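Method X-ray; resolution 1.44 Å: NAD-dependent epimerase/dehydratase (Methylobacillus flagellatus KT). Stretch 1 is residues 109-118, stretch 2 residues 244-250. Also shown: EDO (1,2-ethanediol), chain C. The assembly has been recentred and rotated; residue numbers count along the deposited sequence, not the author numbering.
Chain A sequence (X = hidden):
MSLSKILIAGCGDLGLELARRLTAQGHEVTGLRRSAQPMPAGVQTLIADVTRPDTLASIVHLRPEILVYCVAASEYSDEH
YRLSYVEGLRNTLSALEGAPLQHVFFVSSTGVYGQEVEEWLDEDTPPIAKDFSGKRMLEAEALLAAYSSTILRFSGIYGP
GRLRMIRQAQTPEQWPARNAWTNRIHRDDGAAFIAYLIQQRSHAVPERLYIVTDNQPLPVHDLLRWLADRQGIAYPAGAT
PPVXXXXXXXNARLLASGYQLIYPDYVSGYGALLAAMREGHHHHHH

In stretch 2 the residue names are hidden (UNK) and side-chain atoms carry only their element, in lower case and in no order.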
# COMPACT_ATOMS: atom_id res chain seq x y z
N SER A 109 6.12 2.01 2.70
CA SER A 109 5.91 0.78 3.45
C SER A 109 6.20 0.98 4.92
O SER A 109 7.16 1.66 5.27
CB SER A 109 6.93 -0.26 2.94
OG SER A 109 6.87 -1.44 3.74
N THR A 110 5.41 0.35 5.79
CA THR A 110 5.73 0.33 7.23
C THR A 110 7.00 -0.47 7.54
O THR A 110 7.44 -0.44 8.69
CB THR A 110 4.57 -0.15 8.07
OG1 THR A 110 4.16 -1.43 7.58
CG2 THR A 110 3.38 0.86 7.97
N GLY A 111 7.59 -1.13 6.54
CA GLY A 111 8.86 -1.86 6.78
C GLY A 111 9.96 -0.88 7.10
O GLY A 111 11.01 -1.29 7.61
N VAL A 112 9.77 0.42 6.87
CA VAL A 112 10.78 1.41 7.27
C VAL A 112 10.94 1.44 8.76
O VAL A 112 12.02 1.85 9.25
CB VAL A 112 10.50 2.84 6.73
CG1 VAL A 112 10.46 2.82 5.20
CG2 VAL A 112 9.21 3.43 7.27
N TYR A 113 9.93 1.01 9.50
CA TYR A 113 10.04 0.86 10.96
C TYR A 113 10.71 -0.47 11.22
O TYR A 113 10.04 -1.49 11.41
CB TYR A 113 8.64 0.88 11.61
CG TYR A 113 7.91 2.18 11.46
CD1 TYR A 113 8.22 3.28 12.25
CD2 TYR A 113 6.87 2.30 10.55
CE1 TYR A 113 7.52 4.47 12.12
CE2 TYR A 113 6.18 3.48 10.41
CZ TYR A 113 6.50 4.55 11.19
OH TYR A 113 5.78 5.74 11.03
N GLY A 114 12.03 -0.49 11.23
CA GLY A 114 12.74 -1.75 11.42
C GLY A 114 12.85 -2.08 12.91
O GLY A 114 13.25 -3.21 13.25
N GLN A 115 12.56 -1.14 13.80
CA GLN A 115 12.63 -1.41 15.24
C GLN A 115 11.60 -2.46 15.61
O GLN A 115 10.50 -2.48 15.05
CB GLN A 115 12.42 -0.15 16.08
CG GLN A 115 11.11 0.62 15.79
CD GLN A 115 11.35 1.80 14.87
OE1 GLN A 115 11.67 1.65 13.68
NE2 GLN A 115 11.16 2.99 15.41
N GLU A 116 11.99 -3.39 16.47
CA GLU A 116 11.08 -4.40 16.98
C GLU A 116 10.75 -4.03 18.41
O GLU A 116 11.63 -3.98 19.30
CB GLU A 116 11.72 -5.79 16.90
CG GLU A 116 12.09 -6.17 15.51
CD GLU A 116 12.19 -7.65 15.32
OE1 GLU A 116 13.31 -8.12 15.06
OE2 GLU A 116 11.17 -8.37 15.44
N VAL A 117 9.49 -3.71 18.63
CA VAL A 117 9.06 -3.22 19.92
C VAL A 117 7.69 -3.74 20.23
O VAL A 117 6.83 -3.86 19.33
CB VAL A 117 9.05 -1.66 20.00
CG1 VAL A 117 10.45 -1.11 20.08
CG2 VAL A 117 8.32 -1.05 18.81
N GLU A 118 7.45 -4.01 21.51
CA GLU A 118 6.14 -4.45 21.96
C GLU A 118 5.34 -3.20 22.35
O GLU A 118 4.92 -3.02 23.51
CB GLU A 118 6.28 -5.42 23.14
CG GLU A 118 6.90 -6.76 22.75
CD GLU A 118 6.04 -7.54 21.76
OE1 GLU A 118 4.83 -7.73 22.03
OE2 GLU A 118 6.57 -7.93 20.71
N UNK A 244 6.10 -12.22 20.29
CA UNK A 244 7.32 -11.44 20.27
C UNK A 244 7.78 -11.19 18.84
O UNK A 244 7.83 -12.10 18.02
n UNK A 244 11.23 -10.40 19.78
c UNK A 244 10.67 -11.50 20.27
o UNK A 244 10.99 -12.64 19.91
c UNK A 244 9.63 -11.31 21.33
c UNK A 244 8.41 -12.17 21.09
N UNK A 245 8.07 -9.93 18.52
CA UNK A 245 8.62 -9.59 17.24
C UNK A 245 7.81 -8.57 16.43
O UNK A 245 6.60 -8.42 16.62
N UNK A 246 8.52 -7.85 15.57
CA UNK A 246 7.94 -6.81 14.74
C UNK A 246 7.36 -5.70 15.63
O UNK A 246 7.98 -5.37 16.64
c UNK A 246 6.92 -7.37 13.75
c UNK A 246 6.66 -6.43 12.58
n UNK A 246 5.45 -6.44 12.10
o UNK A 246 7.55 -5.67 12.14
N UNK A 247 6.19 -5.13 15.32
CA UNK A 247 5.62 -4.02 16.11
C UNK A 247 4.16 -3.90 15.82
O UNK A 247 3.67 -4.58 14.92
c UNK A 247 6.04 -2.23 14.33
c UNK A 247 6.31 -2.68 15.76
c UNK A 247 7.13 -2.59 13.38
c UNK A 247 6.59 -2.50 11.95
n UNK A 247 7.58 -2.93 10.96
N UNK A 248 3.48 -3.04 16.57
CA UNK A 248 2.07 -2.76 16.30
C UNK A 248 2.00 -1.38 15.73
O UNK A 248 2.66 -0.47 16.20
n UNK A 248 0.85 -3.89 22.04
c UNK A 248 1.24 -2.83 17.59
c UNK A 248 0.50 -4.26 19.57
c UNK A 248 1.31 -3.56 20.65
c UNK A 248 1.23 -4.23 18.22
N UNK A 249 1.20 -1.23 14.70
CA UNK A 249 1.08 0.07 14.06
C UNK A 249 -0.31 0.65 14.25
O UNK A 249 -1.33 0.00 14.01
c UNK A 249 2.80 -0.55 12.22
c UNK A 249 3.75 0.61 12.39
c UNK A 249 2.86 -1.13 10.82
c UNK A 249 1.40 -0.09 12.57
N UNK A 250 -0.35 1.90 14.75
CA UNK A 250 -1.58 2.63 14.97
C UNK A 250 -2.05 3.36 13.72
O UNK A 250 -1.30 4.08 13.09
o UNK A 250 -2.52 4.48 16.19
c UNK A 250 -1.35 3.69 16.04
C1 EDO C . 3.50 -6.78 9.90
O1 EDO C . 2.86 -7.69 9.04
C2 EDO C . 3.60 -5.43 9.27
O2 EDO C . 4.46 -4.56 9.93
O HOH W 1 5.90 -3.55 8.58
O HOH W 2 9.87 -4.23 13.03
O HOH W 3 8.54 -6.83 19.07
O HOH W 4 2.86 -5.87 22.84

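Position 244 carries three side-chain carbons in an unbranched run, the third bearing one oxygen and one nitrogen, a terminal amide. Its CA-to-CB bond points away from stretch 1, and the backbone makes the approach, with CA 3.6 Å from E118 OE2. This is Q244.

Position 245 has no side-chain atoms, and its backbone N gives a weak hydrogen bond to E118 OE2 at 3.3 Å. With phi/psi of 123/153, a CB would be jammed against the carbonyl oxygen of the residue before; this alone calls for glycine, G245. An ideal CB would also lie 3.6 Å from E116 OE2.

At position 246 two carbons end in one oxygen and one nitrogen, the shorter amide. A positive phi of 62° goes with a turned backbone that addresses stretch 1 twice: N donates to E116 OE2 at 2.7 Å, almost perfectly straight at 177°, and O accepts from V117 N at 3.0 Å. The CA-to-CB bond points away from stretch 1. This is N246, and its ND2 donates to O2 of a bound ethanediol at 3.0 Å.

Position 247 shows four carbons in a row ending in nitrogen. That nitrogen lies 2.9 Å from Y113 O and 3.4 Å from T110 O, and the last carbon packs 4.0 Å from Y113 CB. This is K247. Its buried amine is paid for with oxygens: NZ donates to Y113 O, to N246 OD1 at 3.0 Å and weakly to T110 O, while water 1 accepts from NZ at 3.0 Å and joins it to T110 OG1. Three protons face four acceptors, so these cannot all be full, separate bonds.

Position 248 repeats the four-carbon chain with a terminal nitrogen, but is partly exposed. The nitrogen reaches E118 through water 4, which accepts from it at 2.9 Å and donates to E118 OE1 at 2.8 Å. This is K248.

Position 249 has four carbons forked at the second and no heteroatom. Its CA-to-CB bond points toward stretch 1, where one branch tip lies 3.4 Å from T110 CB and the other 4.0 Å from Y113 CD2, an oblique approach to the ring. This fits L249.

Position 250, one carbon then one oxygen, makes no contact with stretch 1; it is S250.

The contact, 532 Å² over both sides, assigns its chemistry by position. Around G245 and N246 backbone groups meet two carboxylates and a backbone amide, and water 3 donates to both E118 OE2 and N246 O. K247 has the largest area covered by the other stretch, 91 Å², its long stem bringing charge to carbonyls that a 3-10 segment and the following loop present. L249 adds apolar packing against T110 and Y113.

Stretch 2 (244-250) QGNKKLS
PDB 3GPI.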